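Local coordinates for galactose mutarotase related enzyme (Lactobacillus casei, PDB 3Q1N), which probably binds carbohydrate and may act as a sugar isomerase, at residues 44-56 against 70-82. Residues are numbered along the deposited sequence; the frame is centred on the assembly and turned at random. Where two conformers were deposited one is given.
With NO3 (nitrate ion), chain B; NO3 (nitrate ion), chain C; NO3 (nitrate ion), chain D.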
ATOM      1  N   ARG A  44       1.232   7.007  11.264  1.00 18.75           N
ATOM      2  CA  ARG A  44       1.635   5.663  10.857  1.00 17.85           C
ATOM      3  C   ARG A  44       2.842   5.729   9.917  1.00 16.96           C
ATOM      4  O   ARG A  44       3.378   6.827   9.677  1.00 17.17           O
ATOM      5  CB  ARG A  44       0.469   4.959  10.228  1.00 17.84           C
ATOM      6  CG  ARG A  44      -0.685   4.874  11.215  1.00 20.49           C
ATOM      7  CD  ARG A  44      -1.916   4.378  10.588  1.00 23.11           C
ATOM      8  NE  ARG A  44      -3.049   4.464  11.522  1.00 23.66           N
ATOM      9  CZ  ARG A  44      -3.407   3.517  12.400  1.00 28.86           C
ATOM     10  NH1 ARG A  44      -2.763   2.355  12.515  1.00 28.93           N
ATOM     11  NH2 ARG A  44      -4.472   3.729  13.175  1.00 29.82           N
ATOM     12  N   HIS A  45       3.296   4.570   9.433  1.00 15.34           N
ATOM     13  CA  HIS A  45       4.524   4.545   8.618  1.00 15.38           C
ATOM     14  C   HIS A  45       4.264   3.854   7.260  1.00 15.13           C
ATOM     15  O   HIS A  45       4.480   4.432   6.203  1.00 13.99           O
ATOM     16  CB  HIS A  45       5.678   3.807   9.363  1.00 15.51           C
ATOM     17  CG  HIS A  45       5.871   4.221  10.786  1.00 16.76           C
ATOM     18  ND1 HIS A  45       6.860   5.105  11.172  1.00 18.13           N
ATOM     19  CD2 HIS A  45       5.197   3.884  11.915  1.00 17.26           C
ATOM     20  CE1 HIS A  45       6.799   5.277  12.491  1.00 21.18           C
ATOM     21  NE2 HIS A  45       5.810   4.538  12.968  1.00 19.86           N
ATOM     22  N   ALA A  46       3.823   2.603   7.315  1.00 14.19           N
ATOM     23  CA  ALA A  46       3.630   1.784   6.098  1.00 14.13           C
ATOM     24  C   ALA A  46       2.701   0.587   6.346  1.00 14.36           C
ATOM     25  O   ALA A  46       3.138  -0.592   6.257  1.00 14.12           O
ATOM     26  CB  ALA A  46       5.045   1.312   5.542  1.00 13.76           C
ATOM     27  N   PRO A  47       1.434   0.872   6.679  1.00 14.81           N
ATOM     28  CA  PRO A  47       0.552  -0.248   6.995  1.00 14.81           C
ATOM     29  C   PRO A  47       0.246  -1.226   5.861  1.00 14.98           C
ATOM     30  O   PRO A  47       0.242  -0.866   4.651  1.00 14.47           O
ATOM     31  CB  PRO A  47      -0.768   0.407   7.416  1.00 15.80           C
ATOM     32  CG  PRO A  47      -0.484   1.858   7.567  1.00 15.78           C
ATOM     33  CD  PRO A  47       0.784   2.182   6.849  1.00 14.47           C
ATOM     34  N   ILE A  48      -0.063  -2.456   6.295  1.00 13.91           N
ATOM     35  CA  ILE A  48      -0.641  -3.453   5.420  0.75 14.26           C
ATOM     36  C   ILE A  48      -2.150  -3.292   5.437  1.00 14.76           C
ATOM     37  O   ILE A  48      -2.748  -3.077   6.518  1.00 15.66           O
ATOM     38  CB  ILE A  48      -0.236  -4.891   5.858  0.75 13.64           C
ATOM     39  CG1 ILE A  48       1.269  -5.072   5.670  0.75 12.78           C
ATOM     40  CG2 ILE A  48      -1.033  -5.951   5.011  0.75 13.40           C
ATOM     41  CD1 ILE A  48       1.846  -6.410   6.244  0.75 12.99           C
ATOM     42  N   LEU A  49      -2.761  -3.392   4.260  1.00 14.09           N
ATOM     43  CA  LEU A  49      -4.208  -3.189   4.046  1.00 14.55           C
ATOM     44  C   LEU A  49      -4.807  -4.528   3.631  1.00 14.21           C
ATOM     45  O   LEU A  49      -4.583  -4.995   2.527  1.00 13.95           O
ATOM     46  CB  LEU A  49      -4.437  -2.128   2.965  1.00 14.96           C
ATOM     47  CG  LEU A  49      -3.640  -0.827   3.037  1.00 16.38           C
ATOM     48  CD1 LEU A  49      -3.969   0.036   1.805  1.00 16.92           C
ATOM     49  CD2 LEU A  49      -3.914  -0.072   4.326  1.00 16.13           C
ATOM     50  N   PHE A  50      -5.541  -5.167   4.537  1.00 13.97           N
ATOM     51  CA  PHE A  50      -6.182  -6.459   4.227  1.00 13.56           C
ATOM     52  C   PHE A  50      -7.312  -6.663   5.219  1.00 13.50           C
ATOM     53  O   PHE A  50      -7.150  -6.343   6.363  1.00 12.91           O
ATOM     54  CB  PHE A  50      -5.187  -7.622   4.394  1.00 13.53           C
ATOM     55  CG  PHE A  50      -5.807  -9.007   4.283  1.00 13.55           C
ATOM     56  CD1 PHE A  50      -5.905  -9.632   3.037  1.00 13.71           C
ATOM     57  CD2 PHE A  50      -6.272  -9.694   5.418  1.00 14.47           C
ATOM     58  CE1 PHE A  50      -6.445 -10.894   2.897  1.00 14.71           C
ATOM     59  CE2 PHE A  50      -6.808 -10.991   5.288  1.00 14.07           C
ATOM     60  CZ  PHE A  50      -6.897 -11.586   4.022  1.00 14.78           C
ATOM     61  N   PRO A  51      -8.454  -7.206   4.766  1.00 12.68           N
ATOM     62  CA  PRO A  51      -8.861  -7.648   3.436  1.00 12.91           C
ATOM     63  C   PRO A  51      -9.573  -6.572   2.600  1.00 12.89           C
ATOM     64  O   PRO A  51     -10.196  -6.896   1.589  1.00 13.08           O
ATOM     65  CB  PRO A  51      -9.788  -8.828   3.741  1.00 13.12           C
ATOM     66  CG  PRO A  51     -10.457  -8.423   4.988  1.00 13.34           C
ATOM     67  CD  PRO A  51      -9.430  -7.626   5.789  1.00 13.30           C
ATOM     68  N   SER A  52      -9.523  -5.322   3.045  1.00 12.91           N
ATOM     69  CA  SER A  52     -10.091  -4.192   2.307  0.50 13.22           C
ATOM     70  C   SER A  52      -9.027  -3.079   2.211  1.00 14.50           C
ATOM     71  O   SER A  52      -8.217  -2.923   3.126  1.00 14.80           O
ATOM     72  CB  SER A  52     -11.309  -3.691   3.071  0.50 13.66           C
ATOM     73  OG  SER A  52     -12.061  -2.757   2.347  0.50 12.78           O
ATOM     74  N   ILE A  53      -9.062  -2.329   1.134  1.00 14.79           N
ATOM     75  CA  ILE A  53      -8.272  -1.126   0.935  1.00 15.45           C
ATOM     76  C   ILE A  53      -9.204   0.059   1.040  1.00 15.43           C
ATOM     77  O   ILE A  53     -10.270   0.092   0.438  1.00 17.01           O
ATOM     78  CB  ILE A  53      -7.588  -1.198  -0.449  1.00 16.03           C
ATOM     79  CG1 ILE A  53      -6.502  -2.279  -0.456  1.00 17.02           C
ATOM     80  CG2 ILE A  53      -6.996   0.194  -0.851  1.00 16.68           C
ATOM     81  CD1 ILE A  53      -6.039  -2.624  -1.931  1.00 16.56           C
ATOM     82  N   GLY A  54      -8.827   1.063   1.821  1.00 16.15           N
ATOM     83  CA  GLY A  54      -9.666   2.239   1.899  1.00 16.45           C
ATOM     84  C   GLY A  54     -10.941   2.037   2.679  1.00 16.04           C
ATOM     85  O   GLY A  54     -11.034   1.152   3.527  1.00 16.55           O
ATOM     86  N   LYS A  55     -11.931   2.862   2.371  1.00 16.01           N
ATOM     87  CA  LYS A  55     -13.182   2.868   3.114  0.50 16.15           C
ATOM     88  C   LYS A  55     -14.212   1.950   2.440  1.00 16.02           C
ATOM     89  O   LYS A  55     -14.166   1.746   1.252  1.00 15.92           O
ATOM     90  CB  LYS A  55     -13.775   4.290   3.232  0.50 16.84           C
ATOM     91  CG  LYS A  55     -13.179   5.185   4.334  0.50 17.33           C
ATOM     92  CD  LYS A  55     -13.973   6.500   4.418  0.50 20.20           C
ATOM     93  CE  LYS A  55     -13.486   7.433   5.492  0.50 22.06           C
ATOM     94  NZ  LYS A  55     -14.140   8.814   5.399  0.50 23.22           N
ATOM     95  N   SER A  56     -15.116   1.430   3.251  1.00 16.63           N
ATOM     96  CA  SER A  56     -16.255   0.631   2.860  1.00 17.04           C
ATOM     97  C   SER A  56     -17.539   1.470   2.968  1.00 17.08           C
ATOM     98  O   SER A  56     -17.687   2.261   3.914  1.00 18.17           O
ATOM     99  CB  SER A  56     -16.392  -0.630   3.747  1.00 17.06           C
ATOM    100  OG  SER A  56     -15.389  -1.566   3.460  1.00 16.63           O
HETATM  101  N   MSE A  70     -17.150  -3.577   8.199  1.00 16.18           N
HETATM  102  CA  MSE A  70     -15.743  -3.561   7.791  1.00 14.99           C
HETATM  103  C   MSE A  70     -15.135  -2.220   8.126  1.00 16.00           C
HETATM  104  O   MSE A  70     -15.692  -1.157   7.818  1.00 16.98           O
HETATM  105  CB  MSE A  70     -15.538  -3.867   6.326  1.00 14.48           C
HETATM  106  CG  MSE A  70     -14.071  -3.884   5.841  1.00 12.78           C
HETATM  107 SE   MSE A  70     -12.942  -5.136   6.806  0.75 11.78          SE
HETATM  108  CE  MSE A  70     -13.973  -6.738   6.407  1.00 13.00           C
ATOM    109  N   SER A  71     -13.958  -2.287   8.734  1.00 15.66           N
ATOM    110  CA  SER A  71     -13.243  -1.099   9.140  1.00 16.39           C
ATOM    111  C   SER A  71     -12.497  -0.515   7.941  1.00 15.78           C
ATOM    112  O   SER A  71     -12.123  -1.250   7.025  1.00 15.59           O
ATOM    113  CB  SER A  71     -12.270  -1.400  10.267  1.00 16.89           C
ATOM    114  OG  SER A  71     -11.659  -2.675  10.094  1.00 19.03           O
ATOM    115  N   GLN A  72     -12.299   0.791   7.962  1.00 15.99           N
ATOM    116  CA  GLN A  72     -11.451   1.444   6.970  1.00 15.53           C
ATOM    117  C   GLN A  72     -10.025   0.861   7.060  1.00 16.63           C
ATOM    118  O   GLN A  72      -9.546   0.588   8.136  1.00 16.59           O
ATOM    119  CB  GLN A  72     -11.457   2.969   7.246  1.00 16.77           C
ATOM    120  CG  GLN A  72     -10.603   3.789   6.300  1.00 18.99           C
ATOM    121  CD  GLN A  72     -10.701   5.296   6.599  1.00 23.86           C
ATOM    122  OE1 GLN A  72     -11.335   5.706   7.597  1.00 25.51           O
ATOM    123  NE2 GLN A  72     -10.108   6.112   5.723  1.00 22.53           N
ATOM    124  N   HIS A  73      -9.373   0.679   5.919  1.00 16.55           N
ATOM    125  CA  HIS A  73      -8.045   0.115   5.772  1.00 16.49           C
ATOM    126  C   HIS A  73      -7.989  -1.395   6.145  1.00 16.77           C
ATOM    127  O   HIS A  73      -6.899  -1.946   6.300  1.00 17.48           O
ATOM    128  CB  HIS A  73      -6.976   0.861   6.635  1.00 16.88           C
ATOM    129  CG  HIS A  73      -7.090   2.354   6.653  1.00 19.40           C
ATOM    130  ND1 HIS A  73      -6.767   3.142   5.569  1.00 20.06           N
ATOM    131  CD2 HIS A  73      -7.428   3.208   7.657  1.00 22.76           C
ATOM    132  CE1 HIS A  73      -6.946   4.417   5.889  1.00 23.10           C
ATOM    133  NE2 HIS A  73      -7.335   4.489   7.158  1.00 23.39           N
ATOM    134  N   GLY A  74      -9.133  -2.051   6.306  1.00 16.37           N
ATOM    135  CA  GLY A  74      -9.135  -3.463   6.673  1.00 15.53           C
ATOM    136  C   GLY A  74      -8.825  -3.638   8.160  1.00 15.08           C
ATOM    137  O   GLY A  74      -9.143  -2.764   8.980  1.00 16.29           O
ATOM    138  N   PHE A  75      -8.293  -4.796   8.512  1.00 14.05           N
ATOM    139  CA  PHE A  75      -7.993  -5.100   9.898  1.00 13.94           C
ATOM    140  C   PHE A  75      -6.678  -5.832  10.192  1.00 13.84           C
ATOM    141  O   PHE A  75      -6.307  -5.963  11.359  1.00 13.99           O
ATOM    142  CB  PHE A  75      -9.156  -5.870  10.545  1.00 14.08           C
ATOM    143  CG  PHE A  75      -9.510  -7.132   9.857  1.00 13.13           C
ATOM    144  CD1 PHE A  75      -8.643  -8.188   9.849  1.00 14.73           C
ATOM    145  CD2 PHE A  75     -10.759  -7.289   9.224  1.00 15.07           C
ATOM    146  CE1 PHE A  75      -8.962  -9.347   9.204  1.00 13.33           C
ATOM    147  CE2 PHE A  75     -11.090  -8.480   8.598  1.00 15.42           C
ATOM    148  CZ  PHE A  75     -10.173  -9.514   8.585  1.00 14.10           C
ATOM    149  N   ALA A  76      -5.936  -6.236   9.171  1.00 13.20           N
ATOM    150  CA  ALA A  76      -4.641  -6.927   9.395  1.00 13.77           C
ATOM    151  C   ALA A  76      -3.687  -6.002  10.189  1.00 13.33           C
ATOM    152  O   ALA A  76      -2.879  -6.457  10.980  1.00 13.71           O
ATOM    153  CB  ALA A  76      -4.007  -7.367   8.070  1.00 13.96           C
ATOM    154  N   ARG A  77      -3.763  -4.706   9.919  1.00 14.34           N
ATOM    155  CA  ARG A  77      -2.902  -3.717  10.520  1.00 14.74           C
ATOM    156  C   ARG A  77      -3.183  -3.619  12.011  1.00 15.42           C
ATOM    157  O   ARG A  77      -2.384  -3.051  12.764  1.00 15.21           O
ATOM    158  CB  ARG A  77      -3.106  -2.338   9.824  1.00 15.55           C
ATOM    159  CG  ARG A  77      -4.493  -1.713  10.028  1.00 18.46           C
ATOM    160  CD  ARG A  77      -4.578  -0.264   9.482  1.00 20.43           C
ATOM    161  NE  ARG A  77      -5.568   0.481  10.235  1.00 26.36           N
ATOM    162  CZ  ARG A  77      -5.708   1.808  10.283  1.00 28.49           C
ATOM    163  NH1 ARG A  77      -4.942   2.622   9.579  1.00 28.54           N
ATOM    164  NH2 ARG A  77      -6.660   2.325  11.049  1.00 30.59           N
ATOM    165  N   ASP A  78      -4.339  -4.133  12.457  1.00 14.46           N
ATOM    166  CA  ASP A  78      -4.741  -3.989  13.875  1.00 15.68           C
ATOM    167  C   ASP A  78      -4.308  -5.091  14.836  1.00 15.74           C
ATOM    168  O   ASP A  78      -4.499  -4.946  16.048  1.00 15.67           O
ATOM    169  CB  ASP A  78      -6.269  -3.895  13.948  1.00 16.05           C
ATOM    170  CG  ASP A  78      -6.788  -2.647  13.286  1.00 18.75           C
ATOM    171  OD1 ASP A  78      -6.191  -1.567  13.535  1.00 23.31           O
ATOM    172  OD2 ASP A  78      -7.787  -2.749  12.538  1.00 20.70           O
ATOM    173  N   TYR A  79      -3.777  -6.189  14.288  1.00 15.11           N
ATOM    174  CA  TYR A  79      -3.393  -7.348  15.088  1.00 15.32           C
ATOM    175  C   TYR A  79      -1.943  -7.781  14.825  1.00 14.94           C
ATOM    176  O   TYR A  79      -1.323  -7.417  13.821  1.00 15.29           O
ATOM    177  CB  TYR A  79      -4.358  -8.530  14.856  1.00 15.22           C
ATOM    178  CG  TYR A  79      -5.792  -8.157  15.131  1.00 15.29           C
ATOM    179  CD1 TYR A  79      -6.246  -8.014  16.421  1.00 14.46           C
ATOM    180  CD2 TYR A  79      -6.675  -7.851  14.081  1.00 15.67           C
ATOM    181  CE1 TYR A  79      -7.533  -7.625  16.681  1.00 15.13           C
ATOM    182  CE2 TYR A  79      -7.965  -7.431  14.326  1.00 14.43           C
ATOM    183  CZ  TYR A  79      -8.404  -7.332  15.602  1.00 15.36           C
ATOM    184  OH  TYR A  79      -9.718  -6.923  15.833  1.00 16.72           O
ATOM    185  N   ASP A  80      -1.360  -8.472  15.806  1.00 15.43           N
ATOM    186  CA  ASP A  80       0.023  -8.902  15.710  1.00 15.54           C
ATOM    187  C   ASP A  80       0.154 -10.010  14.670  1.00 15.70           C
ATOM    188  O   ASP A  80      -0.825 -10.687  14.318  1.00 15.87           O
ATOM    189  CB  ASP A  80       0.537  -9.436  17.053  1.00 16.59           C
ATOM    190  CG  ASP A  80       0.832  -8.342  18.072  1.00 18.42           C
ATOM    191  OD1 ASP A  80       0.763  -7.140  17.751  1.00 18.83           O
ATOM    192  OD2 ASP A  80       1.098  -8.701  19.245  1.00 21.58           O
ATOM    193  N   PHE A  81       1.370 -10.124  14.150  1.00 15.12           N
ATOM    194  CA  PHE A  81       1.792 -11.263  13.331  1.00 15.64           C
ATOM    195  C   PHE A  81       2.850 -12.025  14.110  1.00 16.33           C
ATOM    196  O   PHE A  81       3.655 -11.423  14.845  1.00 17.31           O
ATOM    197  CB  PHE A  81       2.437 -10.782  12.014  1.00 14.68           C
ATOM    198  CG  PHE A  81       1.492 -10.272  10.965  1.00 14.64           C
ATOM    199  CD1 PHE A  81       0.691  -9.130  11.176  1.00 13.36           C
ATOM    200  CD2 PHE A  81       1.501 -10.843   9.684  1.00 14.46           C
ATOM    201  CE1 PHE A  81      -0.147  -8.647  10.129  1.00 11.75           C
ATOM    202  CE2 PHE A  81       0.703 -10.359   8.652  1.00 14.10           C
ATOM    203  CZ  PHE A  81      -0.104  -9.239   8.855  1.00 12.87           C
ATOM    204  N   ASP A  82       2.852 -13.347  13.985  1.00 16.60           N
ATOM    205  CA  ASP A  82       3.889 -14.185  14.579  1.00 17.41           C
ATOM    206  C   ASP A  82       5.153 -14.142  13.737  1.00 16.80           C
ATOM    207  O   ASP A  82       5.086 -14.088  12.519  1.00 16.96           O
ATOM    208  CB  ASP A  82       3.412 -15.634  14.654  1.00 18.62           C
ATOM    209  CG  ASP A  82       2.307 -15.839  15.661  1.00 22.61           C
ATOM    210  OD1 ASP A  82       2.176 -15.042  16.603  1.00 26.31           O
ATOM    211  OD2 ASP A  82       1.594 -16.829  15.485  1.00 27.56           O
TER
HETATM  212  N   NO3 B 294      -3.568   3.217   6.850  1.00 29.83           N
HETATM  213  O1  NO3 B 294      -3.630   1.908   7.292  1.00 27.74           O
HETATM  214  O2  NO3 B 294      -3.335   3.531   5.540  1.00 32.42           O
HETATM  215  O3  NO3 B 294      -3.756   4.241   7.725  1.00 30.21           O
HETATM  216  N   NO3 C 295      -6.068   2.921   2.534  1.00 27.82           N
HETATM  217  O1  NO3 C 295      -6.633   1.905   3.286  1.00 26.05           O
HETATM  218  O2  NO3 C 295      -6.067   2.938   1.160  1.00 28.12           O
HETATM  219  O3  NO3 C 295      -5.534   4.009   3.171  1.00 30.16           O
HETATM  220  N   NO3 D 296      -8.514   5.851   2.691  1.00 26.70           N
HETATM  221  O1  NO3 D 296      -8.418   5.819   1.329  1.00 26.49           O
HETATM  222  O2  NO3 D 296      -7.759   6.742   3.424  1.00 28.16           O
HETATM  223  O3  NO3 D 296      -9.360   4.983   3.319  1.00 26.71           O
HETATM  224  O   HOH W   1      -5.167  -3.807   7.327  1.00 11.88           O
HETATM  225  O   HOH W   2     -12.793  -0.904   4.248  1.00 15.35           O
HETATM  226  O   HOH W   3     -14.900   1.466   6.206  1.00 25.64           O
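In this galactose mutarotase-like fold, Arg44, Arg77 and His73 line a pocket that holds nitrate ions, probably from the crystallisation liquor, consistent with the sugar site of the family. The guanidinium groups of Arg44 and Arg77 stack face to face, centres 3.6 Å apart and planes 21° apart. Arg77 CG sits between its backbone N and carbonyl carbon (chi1 66°), and the chain then runs extended past one nitrate. Its NH1 gives that nitrate, at the guanidinium edge, a weak hydrogen bond. With an alanine in place of Arg44 the stacked face of the Arg77 guanidinium would lose this cover, and the group is likely to turn more freely. The His73 ring lies between Gln72 CG on one face and the same nitrate on the other. His73 ND1 donates to O1 of a second nitrate at 2.6 Å, and Gly54 N donates to the same oxygen at 2.8 Å. Gln72 NE2 donates a hydrogen bond to O3 of a third nitrate, while Lys55 CG packs on Gln72 CD.

The backbones also join. Phe50 O accepts from Phe75 N (2.9 Å) and Ala76 N (3.1 Å), and Gly54 O from His73 N (3.0 Å). A water accepts from Phe50 N and Arg77 N. Pro51 CD sits over the Phe75 ring face, 3.5 Å from its centroid. Strand 136-147 pairs with strand 48-49 through Gly141 and Leu49, while Phe75 and Ala76 pack against strand 109-118.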